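Local coordinates for protein TetR-like transcriptional regulator (Rhodococcus, PDB 3F1B) that probably binds cis-regulatory DNA through a TetR-type helix-turn-helix and acts as a transcription regulator, at residues K48-L51 with Y52-G56. Numbering follows the deposited sequence.
Sequences KPML and YLYYG. With SO4 (sulfate ion), chain C.
Lys48 turns CG away from its own backbone N (chi1 -163°) and then runs out extended, which lays it alongside Tyr52, whose chi1 of -80° sets the ring beside the lysine chain, both side chains pointing the same way. CG of Lys48 meets the ring edge at Tyr52 CE1, 3.9 Å away, and the two polar ends converge on one oxygen of a sulfate, O2, which takes weak hydrogen bonds from Lys48 NZ at 3.4 Å and Tyr52 OH at 3.2 Å. Asp38 is the stronger partner of that ammonium, through a salt bridge, while the backbone N atoms of Met37 and Asp38 also bind the sulfate. Helix 48-54 is the second, recognition helix of the predicted helix-turn-helix, so this anion, probably from the crystallisation liquor, may mark where a DNA phosphate could sit. A phenylalanine in place of Tyr52 would probably keep the ring beside Lys48 but leave the sulfate without its hydroxyl donor. Two residues further on, selenomethionine Met50 lies beside Tyr54 in a Met-aromatic contact: SE is 5.2 Å from the ring centroid, at the edge, and CE is 3.6 Å from Tyr54 CE2. Leu51, the buried residue, packs against Met37, Ile40 and Leu61, and its CD2 approaches the Tyr55 ring edge at CD2, 4.0 Å off. The carbonyl O of Leu51 accepts two bonds, from Tyr55 N at 2.7 Å, almost straight on, and from Tyr54 N at 2.9 Å from above the carbonyl plane, just before Gly56 leaves helical geometry with positive phi.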
ATOM      1  N   LYS A  48      20.820  25.416   3.494  1.00 56.93           N
ATOM      2  CA  LYS A  48      20.511  24.324   4.412  1.00 56.60           C
ATOM      3  C   LYS A  48      20.195  24.876   5.832  1.00 56.30           C
ATOM      4  O   LYS A  48      19.175  24.501   6.426  1.00 55.95           O
ATOM      5  CB  LYS A  48      21.648  23.307   4.424  1.00 56.49           C
ATOM      6  CG  LYS A  48      21.302  21.960   4.996  1.00 59.03           C
ATOM      7  CD  LYS A  48      22.452  20.957   4.740  1.00 64.73           C
ATOM      8  CE  LYS A  48      22.201  19.552   5.374  1.00 66.82           C
ATOM      9  NZ  LYS A  48      23.503  18.833   5.711  1.00 65.68           N
ATOM     10  N   PRO A  49      21.051  25.783   6.363  1.00 55.36           N
ATOM     11  CA  PRO A  49      20.693  26.488   7.589  1.00 55.18           C
ATOM     12  C   PRO A  49      19.282  27.095   7.550  1.00 55.11           C
ATOM     13  O   PRO A  49      18.570  27.038   8.567  1.00 54.82           O
ATOM     14  CB  PRO A  49      21.755  27.604   7.691  1.00 54.73           C
ATOM     15  CG  PRO A  49      22.936  27.116   6.915  1.00 54.85           C
ATOM     16  CD  PRO A  49      22.461  26.008   5.981  1.00 55.63           C
HETATM   17  N   MSE A  50      18.901  27.671   6.406  1.00 54.77           N
HETATM   18  CA  MSE A  50      17.569  28.223   6.197  1.00 55.73           C
HETATM   19  C   MSE A  50      16.480  27.205   6.441  1.00 55.20           C
HETATM   20  O   MSE A  50      15.580  27.443   7.258  1.00 55.15           O
HETATM   21  CB  MSE A  50      17.428  28.722   4.777  1.00 57.06           C
HETATM   22  CG  MSE A  50      17.563  30.206   4.638  1.00 65.36           C
HETATM   23 SE   MSE A  50      15.924  30.984   5.353  0.80 82.81          SE
HETATM   24  CE  MSE A  50      14.742  30.498   3.854  1.00 77.93           C
ATOM     25  N   LEU A  51      16.565  26.076   5.730  1.00 53.80           N
ATOM     26  CA  LEU A  51      15.621  24.972   5.886  1.00 53.22           C
ATOM     27  C   LEU A  51      15.392  24.597   7.375  1.00 52.70           C
ATOM     28  O   LEU A  51      14.255  24.476   7.837  1.00 51.54           O
ATOM     29  CB  LEU A  51      16.141  23.752   5.120  1.00 52.92           C
ATOM     30  CG  LEU A  51      15.295  23.017   4.096  1.00 52.86           C
ATOM     31  CD1 LEU A  51      15.736  21.588   4.031  1.00 52.96           C
ATOM     32  CD2 LEU A  51      13.824  23.072   4.348  1.00 50.65           C
ATOM     33  N   TYR A  52      16.480  24.421   8.119  1.00 52.32           N
ATOM     34  CA  TYR A  52      16.377  24.035   9.532  1.00 52.45           C
ATOM     35  C   TYR A  52      15.712  25.075  10.408  1.00 52.04           C
ATOM     36  O   TYR A  52      15.125  24.730  11.439  1.00 52.21           O
ATOM     37  CB  TYR A  52      17.751  23.708  10.095  1.00 52.50           C
ATOM     38  CG  TYR A  52      18.198  22.339   9.725  1.00 54.52           C
ATOM     39  CD1 TYR A  52      18.953  22.134   8.603  1.00 57.82           C
ATOM     40  CD2 TYR A  52      17.831  21.243  10.486  1.00 58.28           C
ATOM     41  CE1 TYR A  52      19.343  20.861   8.241  1.00 62.51           C
ATOM     42  CE2 TYR A  52      18.224  19.962  10.149  1.00 60.70           C
ATOM     43  CZ  TYR A  52      18.988  19.771   9.028  1.00 62.86           C
ATOM     44  OH  TYR A  52      19.407  18.500   8.665  1.00 65.82           O
ATOM     45  N   LEU A  53      15.813  26.344  10.017  1.00 51.43           N
ATOM     46  CA  LEU A  53      15.073  27.398  10.723  1.00 51.85           C
ATOM     47  C   LEU A  53      13.548  27.327  10.475  1.00 52.00           C
ATOM     48  O   LEU A  53      12.790  27.970  11.182  1.00 51.57           O
ATOM     49  CB  LEU A  53      15.636  28.825  10.442  1.00 51.66           C
ATOM     50  CG  LEU A  53      17.074  29.186  10.832  1.00 49.79           C
ATOM     51  CD1 LEU A  53      17.428  30.549  10.341  1.00 49.26           C
ATOM     52  CD2 LEU A  53      17.253  29.118  12.331  1.00 50.05           C
ATOM     53  N   TYR A  54      13.114  26.553   9.480  1.00 52.67           N
ATOM     54  CA  TYR A  54      11.686  26.349   9.249  1.00 54.10           C
ATOM     55  C   TYR A  54      11.303  24.973   9.709  1.00 55.60           C
ATOM     56  O   TYR A  54      10.244  24.807  10.319  1.00 56.50           O
ATOM     57  CB  TYR A  54      11.248  26.554   7.784  1.00 53.40           C
ATOM     58  CG  TYR A  54      11.266  27.984   7.370  1.00 53.86           C
ATOM     59  CD1 TYR A  54      10.105  28.771   7.393  1.00 54.03           C
ATOM     60  CD2 TYR A  54      12.476  28.592   6.994  1.00 56.89           C
ATOM     61  CE1 TYR A  54      10.160  30.149   7.023  1.00 53.76           C
ATOM     62  CE2 TYR A  54      12.555  29.958   6.640  1.00 55.16           C
ATOM     63  CZ  TYR A  54      11.409  30.724   6.639  1.00 55.30           C
ATOM     64  OH  TYR A  54      11.556  32.047   6.257  1.00 56.06           O
ATOM     65  N   TYR A  55      12.143  23.978   9.435  1.00 56.73           N
ATOM     66  CA  TYR A  55      11.754  22.611   9.763  1.00 57.75           C
ATOM     67  C   TYR A  55      12.536  21.940  10.871  1.00 58.70           C
ATOM     68  O   TYR A  55      11.931  21.468  11.855  1.00 59.65           O
ATOM     69  CB  TYR A  55      11.531  21.752   8.508  1.00 58.13           C
ATOM     70  CG  TYR A  55      10.373  22.337   7.745  1.00 58.41           C
ATOM     71  CD1 TYR A  55       9.048  22.112   8.180  1.00 60.12           C
ATOM     72  CD2 TYR A  55      10.590  23.212   6.671  1.00 58.45           C
ATOM     73  CE1 TYR A  55       7.965  22.706   7.539  1.00 58.03           C
ATOM     74  CE2 TYR A  55       9.506  23.822   6.023  1.00 59.81           C
ATOM     75  CZ  TYR A  55       8.197  23.539   6.457  1.00 59.74           C
ATOM     76  OH  TYR A  55       7.117  24.106   5.805  1.00 64.94           O
ATOM     77  N   GLY A  56      13.852  21.918  10.790  1.00 58.43           N
ATOM     78  CA  GLY A  56      14.547  21.533  12.012  1.00 58.00           C
ATOM     79  C   GLY A  56      14.921  20.074  12.041  1.00 57.80           C
ATOM     80  O   GLY A  56      15.907  19.717  12.697  1.00 58.09           O
TER
HETATM   81  S   SO4 C 203      20.905  15.514   5.897  0.50 81.76           S
HETATM   82  O1  SO4 C 203      21.130  16.107   4.584  0.50 79.98           O
HETATM   83  O2  SO4 C 203      21.194  16.577   6.868  0.50 81.06           O
HETATM   84  O3  SO4 C 203      19.527  15.030   6.028  0.50 80.87           O
HETATM   85  O4  SO4 C 203      21.811  14.390   6.110  0.50 80.24           O